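Ribokinase (Giardia lamblia, PDB 6WHJ) probably phosphorylates ribose at its O-5 hydroxyl, using ATP and a divalent cation, most likely magnesium. Local coordinates at residues 7-13 with 60-66. Residues are numbered along the deposited sequence; the frame is centred on the assembly and turned at random.
Sequences AKIVIIG and SRAFFVG
Arg61 opens the pairing of two neighbouring parallel strands in the large mixed sheet of a PfkB-family sugar kinase, helix 44-55 lying in their connection: its carbonyl O accepts both Lys8 N (2.8 Å) and Ile9 N (3.0 Å). The second donor lies close to the carbonyl axis, the first well off it. The Lys8 side chain crosses that of Arg61 at a slant, Lys8 CD 3.6 Å from Arg61 NH2; the charges part, NH2 to Glu289 and Lys8 NZ to the carbonyl of Lys137. Ala62, paired with Ile9, faces helix 44-55. Phe63 N binds Ile9 O only weakly, whereas Phe63 O takes Ile11 N in a nearly straight bond (169°). With Phe63 CG anti to the backbone N (chi1 -169°), Val10 CG1 lies at the ring edge near its plane, while Phe63 CB meets Ala7 CB. On the other face, Phe64 lays CD1 against Ile11 O (3.5 Å) and reaches Ser46, a predicted substrate-binding residue. Val65 N then binds Ile11 O (2.7 Å), while Val65 CG2 packs on Val10 CG1 (3.8 Å), which also touches helix 131-135. Gly13 N on Val65 O ends the ladder. Bonding through every second residue thus sets the parallel register, with apolar side chains packing both faces.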
# COMPACT_ATOMS: atom_id res chain seq x y z
N ALA B 7 -16.20 25.54 20.35
CA ALA B 7 -16.03 24.94 19.04
C ALA B 7 -17.20 25.34 18.16
O ALA B 7 -18.35 25.23 18.58
CB ALA B 7 -15.91 23.42 19.15
N LYS B 8 -16.90 25.83 16.96
CA LYS B 8 -17.94 26.21 16.01
C LYS B 8 -18.02 25.30 14.80
O LYS B 8 -19.08 25.23 14.18
CB LYS B 8 -17.71 27.65 15.52
CG LYS B 8 -17.55 28.72 16.61
CD LYS B 8 -18.85 29.46 16.87
CE LYS B 8 -19.77 28.68 17.80
NZ LYS B 8 -21.19 29.15 17.70
N ILE B 9 -16.96 24.56 14.49
CA ILE B 9 -16.94 23.57 13.42
C ILE B 9 -16.58 22.24 14.04
O ILE B 9 -15.51 22.10 14.65
CB ILE B 9 -15.95 23.94 12.29
CG1 ILE B 9 -16.28 25.31 11.69
CG2 ILE B 9 -15.96 22.86 11.19
CD1 ILE B 9 -15.15 25.89 10.84
N VAL B 10 -17.47 21.26 13.90
CA VAL B 10 -17.26 19.91 14.42
C VAL B 10 -17.16 18.98 13.21
O VAL B 10 -18.08 18.93 12.38
CB VAL B 10 -18.40 19.48 15.37
CG1 VAL B 10 -18.19 18.07 15.89
CG2 VAL B 10 -18.55 20.46 16.52
N ILE B 11 -16.05 18.27 13.09
CA ILE B 11 -15.84 17.34 11.97
C ILE B 11 -15.82 15.93 12.54
O ILE B 11 -14.95 15.58 13.34
CB ILE B 11 -14.54 17.64 11.20
CG1 ILE B 11 -14.49 19.09 10.73
CG2 ILE B 11 -14.39 16.70 10.02
CD1 ILE B 11 -13.71 19.99 11.65
N ILE B 12 -16.80 15.13 12.14
CA ILE B 12 -16.92 13.74 12.58
C ILE B 12 -16.50 12.87 11.41
O ILE B 12 -17.25 12.74 10.43
CB ILE B 12 -18.35 13.41 13.02
CG1 ILE B 12 -18.88 14.46 14.01
CG2 ILE B 12 -18.38 12.04 13.66
CD1 ILE B 12 -20.39 14.39 14.24
N GLY B 13 -15.32 12.26 11.49
CA GLY B 13 -14.87 11.44 10.40
C GLY B 13 -13.57 10.71 10.68
O GLY B 13 -13.18 10.49 11.83
N SER B 60 -8.80 27.03 17.70
CA SER B 60 -9.63 26.35 18.69
C SER B 60 -11.11 26.32 18.32
O SER B 60 -11.89 25.69 19.02
CB SER B 60 -9.44 26.98 20.07
OG SER B 60 -10.14 28.20 20.17
N ARG B 61 -11.51 26.98 17.23
CA ARG B 61 -12.89 26.95 16.77
C ARG B 61 -13.23 25.67 16.01
O ARG B 61 -14.41 25.38 15.80
CB ARG B 61 -13.17 28.15 15.86
CG ARG B 61 -12.60 29.45 16.38
CD ARG B 61 -13.28 30.64 15.73
NE ARG B 61 -14.53 30.96 16.40
CZ ARG B 61 -15.33 31.96 16.06
NH1 ARG B 61 -15.00 32.77 15.06
NH2 ARG B 61 -16.45 32.17 16.73
N ALA B 62 -12.23 24.91 15.58
CA ALA B 62 -12.44 23.61 14.97
C ALA B 62 -12.38 22.52 16.04
O ALA B 62 -11.75 22.68 17.09
CB ALA B 62 -11.40 23.35 13.89
N PHE B 63 -13.04 21.41 15.75
CA PHE B 63 -13.11 20.30 16.70
C PHE B 63 -13.19 19.02 15.88
O PHE B 63 -14.11 18.86 15.06
CB PHE B 63 -14.32 20.44 17.63
CG PHE B 63 -14.32 19.49 18.81
CD1 PHE B 63 -13.46 19.68 19.87
CD2 PHE B 63 -15.22 18.43 18.87
CE1 PHE B 63 -13.47 18.81 20.95
CE2 PHE B 63 -15.23 17.56 19.94
CZ PHE B 63 -14.36 17.75 20.98
N PHE B 64 -12.23 18.12 16.06
CA PHE B 64 -12.21 16.87 15.30
C PHE B 64 -12.70 15.73 16.18
O PHE B 64 -12.29 15.60 17.34
CB PHE B 64 -10.81 16.57 14.76
CG PHE B 64 -10.71 15.25 14.04
CD1 PHE B 64 -11.56 14.95 12.98
CD2 PHE B 64 -9.74 14.31 14.40
CE1 PHE B 64 -11.48 13.74 12.32
CE2 PHE B 64 -9.65 13.09 13.73
CZ PHE B 64 -10.52 12.80 12.70
N VAL B 65 -13.59 14.91 15.62
CA VAL B 65 -14.14 13.75 16.30
C VAL B 65 -13.78 12.53 15.47
O VAL B 65 -14.22 12.42 14.32
CB VAL B 65 -15.66 13.86 16.48
CG1 VAL B 65 -16.18 12.66 17.26
CG2 VAL B 65 -16.03 15.18 17.13
N GLY B 66 -12.98 11.63 16.04
CA GLY B 66 -12.55 10.43 15.33
C GLY B 66 -11.99 9.41 16.29
O GLY B 66 -11.77 9.68 17.47